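Local coordinates for protein putative antitoxin VapB45 (Mycobacterium tuberculosis, PDB 5AF3) that is possibly the antitoxin of a type II toxin-antitoxin system, with VapC45 as its cognate toxin, and may bind DNA through a putative helix-turn-helix domain, at residues I57-H62 with H67-F72; I175-Y180 with V185-R190; P196-D199 with R204-D207. All coordinates share one frame; numbering follows the deposited sequence.

Contact 1: I57-H62 with H67-F72; sequences ITALPH and HARLPF
The guanidinium of Arg69 meets Leu60 O at its edge, almost in its own plane: NH1 donates to that oxygen over 2.9 Å with an N-H...O angle of 161°. Seen from the acceptor, NH1 stands well above the carbonyl plane, 68° out of it. The methyl of Ala59 comes up obliquely, its CB 3.4 Å from Arg69 NH1. Bends at chi2 and chi3 curl the arginine chain round Leu60 O, so that CD lies beside the same oxygen. NH2 is held by a salt bridge to Asp39, so the group is tied from two directions. The rings of His62 and His67 lie oblique to each other, centroids 5.9 Å apart and planes at 49°.

Leu60 is gripped at both ends of its backbone, since its N donates to Arg69 O at 2.8 Å. Within the putative DNA-binding helix-turn-helix region, this pins the loop 57-62 along the short strand 68-70, whose Arg69 and Leu70 both face Tyr18 in a classic beta bulge.

Further along, Leu60 CD1 rests on Pro71 CG at 3.7 Å, and Thr58 CG2 reaches the same proline carbon from another direction. Thr58 CG2 stands anti to the backbone N, which puts it on Pro71, while OG1 bonds Glu77 of helix 72-86. Ile57 CD1 and Leu70 CD2 meet at 3.8 Å on the buried side, where Ile57 also packs against Ala78 and Leu81. Thr58 O is buried here without a hydrogen-bond partner; Leu70 CD2 and Pro71 CD crowd against it.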
loop_
_atom_site.group_PDB
_atom_site.type_symbol
_atom_site.label_atom_id
_atom_site.label_comp_id
_atom_site.label_asym_id
_atom_site.label_seq_id
_atom_site.Cartn_x
_atom_site.Cartn_y
_atom_site.Cartn_z
ATOM N N ILE A 57 -13.767 -18.040 -6.568
ATOM C CA ILE A 57 -13.159 -17.392 -7.748
ATOM C C ILE A 57 -12.731 -18.423 -8.796
ATOM O O ILE A 57 -12.544 -19.605 -8.492
ATOM C CB ILE A 57 -11.962 -16.480 -7.381
ATOM C CG1 ILE A 57 -10.791 -17.262 -6.774
ATOM C CG2 ILE A 57 -12.434 -15.339 -6.429
ATOM C CD1 ILE A 57 -9.552 -16.377 -6.418
ATOM N N THR A 58 -12.583 -17.948 -10.026
ATOM C CA THR A 58 -12.181 -18.821 -11.130
ATOM C C THR A 58 -10.664 -19.073 -11.019
ATOM O O THR A 58 -9.867 -18.129 -11.053
ATOM C CB THR A 58 -12.589 -18.205 -12.501
ATOM O OG1 THR A 58 -13.996 -17.931 -12.487
ATOM C CG2 THR A 58 -12.268 -19.166 -13.705
ATOM N N ALA A 59 -10.301 -20.340 -10.826
ATOM C CA ALA A 59 -8.905 -20.777 -10.739
ATOM C C ALA A 59 -8.712 -22.032 -11.576
ATOM O O ALA A 59 -9.647 -22.796 -11.784
ATOM C CB ALA A 59 -8.508 -21.047 -9.303
ATOM N N LEU A 60 -7.490 -22.253 -12.033
ATOM C CA LEU A 60 -7.185 -23.407 -12.892
ATOM C C LEU A 60 -6.007 -24.129 -12.276
ATOM O O LEU A 60 -5.227 -23.500 -11.540
ATOM C CB LEU A 60 -6.846 -22.938 -14.321
ATOM C CG LEU A 60 -7.939 -22.224 -15.149
ATOM C CD1 LEU A 60 -7.373 -21.085 -16.009
ATOM C CD2 LEU A 60 -8.746 -23.198 -16.009
ATOM N N PRO A 61 -5.851 -25.443 -12.564
ATOM C CA PRO A 61 -4.716 -26.192 -12.009
ATOM C C PRO A 61 -3.401 -25.586 -12.531
ATOM O O PRO A 61 -3.355 -25.156 -13.682
ATOM C CB PRO A 61 -4.943 -27.610 -12.546
ATOM C CG PRO A 61 -6.414 -27.670 -12.819
ATOM C CD PRO A 61 -6.690 -26.310 -13.407
ATOM N N HIS A 62 -2.376 -25.498 -11.676
ATOM C CA HIS A 62 -1.138 -24.822 -12.057
ATOM C C HIS A 62 -0.454 -25.584 -13.209
ATOM O O HIS A 62 -0.461 -26.818 -13.210
ATOM C CB HIS A 62 -0.201 -24.589 -10.856
ATOM C CG HIS A 62 0.608 -25.788 -10.450
ATOM N ND1 HIS A 62 1.698 -26.233 -11.172
ATOM C CD2 HIS A 62 0.514 -26.610 -9.377
ATOM C CE1 HIS A 62 2.220 -27.293 -10.577
ATOM N NE2 HIS A 62 1.523 -27.541 -9.482
ATOM N N HIS A 67 3.396 -21.831 -10.850
ATOM C CA HIS A 67 2.330 -21.683 -9.843
ATOM C C HIS A 67 1.224 -20.757 -10.290
ATOM O O HIS A 67 0.476 -20.255 -9.439
ATOM C CB HIS A 67 2.871 -21.159 -8.504
ATOM C CG HIS A 67 3.946 -22.005 -7.914
ATOM N ND1 HIS A 67 3.697 -23.225 -7.323
ATOM C CD2 HIS A 67 5.282 -21.809 -7.835
ATOM C CE1 HIS A 67 4.838 -23.744 -6.905
ATOM N NE2 HIS A 67 5.813 -22.902 -7.201
ATOM N N ALA A 68 1.128 -20.489 -11.591
ATOM C CA ALA A 68 0.012 -19.681 -12.109
ATOM C C ALA A 68 -1.330 -20.403 -11.855
ATOM O O ALA A 68 -1.416 -21.631 -11.998
ATOM C CB ALA A 68 0.218 -19.337 -13.595
ATOM N N ARG A 69 -2.355 -19.637 -11.442
ATOM C CA ARG A 69 -3.657 -20.187 -11.031
ATOM C C ARG A 69 -4.873 -19.416 -11.547
ATOM O O ARG A 69 -5.874 -20.026 -11.913
ATOM C CB ARG A 69 -3.735 -20.251 -9.482
ATOM C CG ARG A 69 -2.808 -21.285 -8.870
ATOM C CD ARG A 69 -3.395 -22.663 -8.970
ATOM N NE ARG A 69 -4.176 -22.928 -7.759
ATOM C CZ ARG A 69 -5.456 -23.274 -7.720
ATOM N NH1 ARG A 69 -6.147 -23.432 -8.835
ATOM N NH2 ARG A 69 -6.038 -23.485 -6.549
ATOM N N LEU A 70 -4.805 -18.092 -11.537
ATOM C CA LEU A 70 -5.980 -17.286 -11.869
ATOM C C LEU A 70 -5.936 -16.759 -13.302
ATOM O O LEU A 70 -5.028 -16.015 -13.680
ATOM C CB LEU A 70 -6.111 -16.119 -10.895
ATOM C CG LEU A 70 -6.052 -16.462 -9.404
ATOM C CD1 LEU A 70 -6.244 -15.147 -8.592
ATOM C CD2 LEU A 70 -7.103 -17.505 -9.073
ATOM N N PRO A 71 -6.959 -17.100 -14.081
ATOM C CA PRO A 71 -7.124 -16.407 -15.365
ATOM C C PRO A 71 -7.606 -14.981 -15.047
ATOM O O PRO A 71 -7.925 -14.683 -13.859
ATOM C CB PRO A 71 -8.175 -17.265 -16.096
ATOM C CG PRO A 71 -9.002 -17.902 -14.976
ATOM C CD PRO A 71 -8.037 -18.072 -13.792
ATOM N N PHE A 72 -7.661 -14.100 -16.038
ATOM C CA PHE A 72 -8.013 -12.713 -15.774
ATOM C C PHE A 72 -9.402 -12.532 -15.130
ATOM O O PHE A 72 -9.590 -11.692 -14.217
ATOM C CB PHE A 72 -7.906 -11.813 -17.016
ATOM C CG PHE A 72 -8.140 -10.386 -16.710
ATOM C CD1 PHE A 72 -7.115 -9.601 -16.157
ATOM C CD2 PHE A 72 -9.402 -9.822 -16.875
ATOM C CE1 PHE A 72 -7.374 -8.259 -15.844
ATOM C CE2 PHE A 72 -9.653 -8.488 -16.558
ATOM C CZ PHE A 72 -8.629 -7.706 -16.042
#

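Contact 2: I175-Y180 with V185-R190; sequences IRLPQY and VVLDPR
Val185 sits squarely over one face of the Tyr180 ring. Its CG1 lies 3.7 Å from the ring centroid and only 13° off the normal, a CH-pi contact, while CB and CG2 cover the ring's CG end. With CG1 anti to the backbone N (chi1 166°), the two methyls are spread along the ring, one over its centre and the other near CD2. Beside this pair, Leu177 and Leu187 cross at about a right angle, Leu177 CD1 standing 3.9 Å from both CG and CD2 of Leu187.

The backbones beneath set these positions. Ile175 and Leu187 form an antiparallel hydrogen-bonded pair, with Ile175 N to Leu187 O at 3.0 Å and Leu187 N to Ile175 O at 2.8 Å. Beyond the non-hydrogen-bonded pair Arg176-Val186, Leu177 N gives Val185 O a practically straight bond of 2.7 Å (179° at the hydrogen). This is the beta hairpin of strands 172-176 and 185-187, the middle two strands of a four-stranded antiparallel sheet. Its ladder is carried one step on by a water, which donates to Leu177 O and accepts from Val185 N at 2.9 Å. Tyr180 N also binds Leu177 O, closing the 3-10 turn that swings the tyrosine back over Val185.

Arg176 stretches fully extended to NE on the side of the sheet it shares with Val186; NE binds Asn184, in the hairpin loop, NH1 reaches Gln163, and the water lies over one face of the guanidinium. On the other side, Ile175 and Leu187 pack on Phe72 and Ile75 of helix 72-86, respectively. Past the strand, Asp188 OD1 takes Arg190 N at 2.9 Å in an Asx turn, and OD2 forms a salt bridge with Arg191.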
loop_
_atom_site.group_PDB
_atom_site.type_symbol
_atom_site.label_atom_id
_atom_site.label_comp_id
_atom_site.label_asym_id
_atom_site.label_seq_id
_atom_site.Cartn_x
_atom_site.Cartn_y
_atom_site.Cartn_z
ATOM N N ILE A 175 -8.732 -3.590 -15.018
ATOM C CA ILE A 175 -9.002 -3.130 -13.645
ATOM C C ILE A 175 -7.929 -2.099 -13.260
ATOM O O ILE A 175 -6.747 -2.417 -13.295
ATOM C CB ILE A 175 -8.931 -4.295 -12.621
ATOM C CG1 ILE A 175 -9.848 -5.490 -13.002
ATOM C CG2 ILE A 175 -9.221 -3.784 -11.154
ATOM C CD1 ILE A 175 -9.373 -6.817 -12.400
ATOM N N ARG A 176 -8.364 -0.905 -12.890
ATOM C CA ARG A 176 -7.481 0.139 -12.403
ATOM C C ARG A 176 -7.249 -0.096 -10.907
ATOM O O ARG A 176 -8.223 -0.313 -10.159
ATOM C CB ARG A 176 -8.106 1.491 -12.619
ATOM C CG ARG A 176 -7.288 2.653 -12.038
ATOM C CD ARG A 176 -7.880 3.979 -12.383
ATOM N NE ARG A 176 -7.095 5.054 -11.771
ATOM C CZ ARG A 176 -7.261 5.467 -10.518
ATOM N NH1 ARG A 176 -8.185 4.888 -9.754
ATOM N NH2 ARG A 176 -6.504 6.454 -10.023
ATOM N N LEU A 177 -5.987 -0.034 -10.488
ATOM C CA LEU A 177 -5.605 -0.324 -9.066
ATOM C C LEU A 177 -5.463 1.027 -8.338
ATOM O O LEU A 177 -4.516 1.781 -8.594
ATOM C CB LEU A 177 -4.338 -1.199 -9.006
ATOM C CG LEU A 177 -4.386 -2.508 -9.806
ATOM C CD1 LEU A 177 -3.085 -3.202 -9.761
ATOM C CD2 LEU A 177 -5.499 -3.457 -9.287
ATOM N N PRO A 178 -6.478 1.401 -7.518
ATOM C CA PRO A 178 -6.531 2.779 -6.995
ATOM C C PRO A 178 -5.424 3.075 -5.981
ATOM O O PRO A 178 -5.173 4.243 -5.697
ATOM C CB PRO A 178 -7.928 2.880 -6.350
ATOM C CG PRO A 178 -8.280 1.473 -5.999
ATOM C CD PRO A 178 -7.630 0.595 -7.068
ATOM N N GLN A 179 -4.753 2.035 -5.519
ATOM C CA GLN A 179 -3.624 2.204 -4.579
ATOM C C GLN A 179 -2.443 2.897 -5.263
ATOM O O GLN A 179 -1.586 3.464 -4.575
ATOM C CB GLN A 179 -3.169 0.903 -3.928
ATOM C CG GLN A 179 -2.465 -0.135 -4.833
ATOM C CD GLN A 179 -3.413 -1.203 -5.382
ATOM O OE1 GLN A 179 -3.025 -2.378 -5.498
ATOM N NE2 GLN A 179 -4.641 -0.812 -5.706
ATOM N N TYR A 180 -2.423 2.880 -6.607
ATOM C CA TYR A 180 -1.373 3.584 -7.368
ATOM C C TYR A 180 -1.751 5.029 -7.712
ATOM O O TYR A 180 -0.971 5.750 -8.333
ATOM C CB TYR A 180 -1.020 2.833 -8.647
ATOM C CG TYR A 180 -0.348 1.521 -8.474
ATOM C CD1 TYR A 180 -1.105 0.349 -8.324
ATOM C CD2 TYR A 180 1.055 1.415 -8.471
ATOM C CE1 TYR A 180 -0.503 -0.861 -8.201
ATOM C CE2 TYR A 180 1.668 0.199 -8.357
ATOM C CZ TYR A 180 0.889 -0.941 -8.218
ATOM O OH TYR A 180 1.471 -2.175 -8.098
ATOM N N VAL A 185 -2.480 2.862 -12.766
ATOM C CA VAL A 185 -1.929 1.551 -13.000
ATOM C C VAL A 185 -3.088 0.580 -13.113
ATOM O O VAL A 185 -4.034 0.610 -12.289
ATOM C CB VAL A 185 -0.944 1.156 -11.886
ATOM C CG1 VAL A 185 -0.614 -0.325 -11.917
ATOM C CG2 VAL A 185 0.330 2.067 -12.019
ATOM N N VAL A 186 -2.989 -0.274 -14.125
ATOM C CA VAL A 186 -4.023 -1.265 -14.426
ATOM C C VAL A 186 -3.522 -2.680 -14.545
ATOM O O VAL A 186 -2.332 -2.941 -14.822
ATOM C CB VAL A 186 -4.809 -0.874 -15.722
ATOM C CG1 VAL A 186 -5.495 0.430 -15.550
ATOM C CG2 VAL A 186 -3.857 -0.811 -16.969
ATOM N N LEU A 187 -4.439 -3.627 -14.333
ATOM C CA LEU A 187 -4.270 -4.989 -14.767
ATOM C C LEU A 187 -5.042 -5.122 -16.102
ATOM O O LEU A 187 -6.223 -4.791 -16.174
ATOM C CB LEU A 187 -4.842 -5.959 -13.747
ATOM C CG LEU A 187 -4.247 -5.846 -12.341
ATOM C CD1 LEU A 187 -4.951 -6.871 -11.439
ATOM C CD2 LEU A 187 -2.728 -6.081 -12.407
ATOM N N ASP A 188 -4.333 -5.567 -17.147
ATOM C CA ASP A 188 -4.875 -5.634 -18.514
ATOM C C ASP A 188 -4.211 -6.849 -19.165
ATOM O O ASP A 188 -2.994 -6.848 -19.339
ATOM C CB ASP A 188 -4.563 -4.308 -19.240
ATOM C CG ASP A 188 -5.022 -4.279 -20.723
ATOM O OD1 ASP A 188 -5.447 -5.314 -21.265
ATOM O OD2 ASP A 188 -4.959 -3.176 -21.319
ATOM N N PRO A 189 -4.990 -7.901 -19.522
ATOM C CA PRO A 189 -4.348 -9.095 -20.076
ATOM C C PRO A 189 -3.687 -8.821 -21.455
ATOM O O PRO A 189 -2.920 -9.653 -21.954
ATOM C CB PRO A 189 -5.518 -10.091 -20.208
ATOM C CG PRO A 189 -6.705 -9.224 -20.392
ATOM C CD PRO A 189 -6.461 -8.043 -19.486
ATOM N N ARG A 190 -3.976 -7.671 -22.045
ATOM C CA ARG A 190 -3.421 -7.342 -23.387
ATOM C C ARG A 190 -2.041 -6.675 -23.309
ATOM O O ARG A 190 -1.419 -6.422 -24.352
ATOM C CB ARG A 190 -4.363 -6.428 -24.166
ATOM C CG ARG A 190 -5.656 -7.068 -24.608
ATOM C CD ARG A 190 -6.729 -5.999 -24.749
ATOM N NE ARG A 190 -7.217 -5.799 -26.113
ATOM C CZ ARG A 190 -6.648 -4.994 -27.012
ATOM N NH1 ARG A 190 -5.543 -4.322 -26.708
ATOM N NH2 ARG A 190 -7.170 -4.870 -28.226
HETATM O O HOH W 1 -3.915 3.706 -10.345
#

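Contact 3: P196-D199 with R204-D207; sequences PVFD and RVAD
Pro196 O and Val205 N make the direct polar link, a hydrogen bond of 3.0 Å with the donor tilted 30° from the carbonyl plane. The same oxygen accepts from a water that in turn takes Ala206 N at 3.0 Å, and Arg204 CA adds a CA-H...O contact to Pro196 O at 3.4 Å. One carbonyl thus meets Arg204 and Val205 directly and Ala206 through the water.

The apolar contacts lie on two sides of this link. Val205 CG2 stands over one face of the Phe198 ring, offset toward its rim, and is 4.1 Å from CE2; the two side chains cross at about a right angle. Elsewhere, Val197 CG1 touches the aliphatic part of Arg204 at CG, 3.9 Å away.

As for charge, Arg204 turns to its own segment. A bend at chi3 brings its guanidinium side-on to Asp207 in a salt bridge of two hydrogen bonds, NE to OD2 at 3.1 Å and NH2 to OD1 at 2.8 Å.

Val197 and Arg204 form a single backbone bridge, where the chain leaves strand 197-198, an outermost strand of the sheet within this chain, and turns into helix 206-213. This strand-to-helix connection leads into the helices of the DUF433 region, a member of the helix-turn-helix clan.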
loop_
_atom_site.group_PDB
_atom_site.type_symbol
_atom_site.label_atom_id
_atom_site.label_comp_id
_atom_site.label_asym_id
_atom_site.label_seq_id
_atom_site.Cartn_x
_atom_site.Cartn_y
_atom_site.Cartn_z
ATOM N N PRO A 196 0.826 -5.330 -13.408
ATOM C CA PRO A 196 0.499 -3.905 -13.319
ATOM C C PRO A 196 1.258 -3.029 -14.368
ATOM O O PRO A 196 2.491 -3.064 -14.411
ATOM C CB PRO A 196 0.948 -3.537 -11.907
ATOM C CG PRO A 196 0.789 -4.818 -11.142
ATOM C CD PRO A 196 1.250 -5.884 -12.102
ATOM N N VAL A 197 0.521 -2.308 -15.194
ATOM C CA VAL A 197 1.102 -1.322 -16.148
ATOM C C VAL A 197 0.526 0.037 -15.955
ATOM O O VAL A 197 -0.644 0.175 -15.516
ATOM C CB VAL A 197 0.926 -1.784 -17.673
ATOM C CG1 VAL A 197 1.622 -3.095 -17.952
ATOM C CG2 VAL A 197 -0.558 -1.828 -18.067
ATOM N N PHE A 198 1.339 1.061 -16.260
ATOM C CA PHE A 198 0.857 2.406 -16.412
ATOM C C PHE A 198 -0.079 2.366 -17.634
ATOM O O PHE A 198 0.349 2.034 -18.738
ATOM C CB PHE A 198 2.034 3.360 -16.659
ATOM C CG PHE A 198 2.949 3.523 -15.464
ATOM C CD1 PHE A 198 2.616 4.417 -14.453
ATOM C CD2 PHE A 198 4.161 2.830 -15.396
ATOM C CE1 PHE A 198 3.508 4.623 -13.337
ATOM C CE2 PHE A 198 5.032 2.985 -14.293
ATOM C CZ PHE A 198 4.703 3.866 -13.264
ATOM N N ASP A 199 -1.368 2.649 -17.415
ATOM C CA ASP A 199 -2.363 2.625 -18.518
ATOM C C ASP A 199 -1.888 3.570 -19.648
ATOM O O ASP A 199 -2.092 3.296 -20.835
ATOM C CB ASP A 199 -3.715 3.096 -17.984
ATOM C CG ASP A 199 -4.852 2.943 -19.001
ATOM O OD1 ASP A 199 -4.838 1.964 -19.792
ATOM O OD2 ASP A 199 -5.772 3.785 -18.925
ATOM N N ARG A 204 5.263 -1.746 -17.650
ATOM C CA ARG A 204 5.148 -2.467 -16.377
ATOM C C ARG A 204 5.742 -1.603 -15.283
ATOM O O ARG A 204 6.879 -1.124 -15.411
ATOM C CB ARG A 204 5.844 -3.804 -16.469
ATOM C CG ARG A 204 5.087 -4.829 -17.325
ATOM C CD ARG A 204 5.741 -6.212 -17.277
ATOM N NE ARG A 204 7.164 -6.063 -17.009
ATOM C CZ ARG A 204 7.952 -7.016 -16.534
ATOM N NH1 ARG A 204 7.457 -8.234 -16.313
ATOM N NH2 ARG A 204 9.243 -6.753 -16.303
ATOM N N VAL A 205 4.968 -1.396 -14.213
ATOM C CA VAL A 205 5.481 -0.741 -13.027
ATOM C C VAL A 205 6.832 -1.344 -12.657
ATOM O O VAL A 205 7.761 -0.615 -12.285
ATOM C CB VAL A 205 4.492 -0.834 -11.837
ATOM C CG1 VAL A 205 5.193 -0.355 -10.513
ATOM C CG2 VAL A 205 3.274 0.025 -12.119
ATOM N N ALA A 206 6.974 -2.665 -12.761
ATOM C CA ALA A 206 8.222 -3.331 -12.380
ATOM C C ALA A 206 9.428 -2.758 -13.150
ATOM O O ALA A 206 10.545 -2.718 -12.630
ATOM C CB ALA A 206 8.108 -4.841 -12.563
ATOM N N ASP A 207 9.189 -2.266 -14.370
ATOM C CA ASP A 207 10.311 -1.849 -15.223
ATOM C C ASP A 207 10.854 -0.446 -14.911
ATOM O O ASP A 207 11.947 -0.067 -15.404
ATOM C CB ASP A 207 9.951 -2.014 -16.717
ATOM C CG ASP A 207 9.872 -3.479 -17.131
ATOM O OD1 ASP A 207 10.565 -4.303 -16.503
ATOM O OD2 ASP A 207 9.105 -3.825 -18.061
HETATM O O HOH W 2 4.719 -4.612 -13.202
#

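Contacts 2 and 3 are both buried and share one sheet: strands 185-187 and 197-198 are neighbours, Val186 N lies 2.8 Å from Val197 O, a probable hydrogen bond, and Val185 packs on both Pro196 and Val205. Contact 1 is only partly buried, about 18 Å from contact 2 between centres, though Phe72, at the end of segment 67-72 and not itself touching 57-62, packs on Ile175, Leu187 and Pro189. Contact 3 does not touch contact 1. The chemistry follows the place: regular strand pairing with aliphatic and CH-pi packing in the central hairpin, a single bridge at the sheet's edge, and, in contact 1, a loop fastened largely by one arginine, ending in exposed histidines.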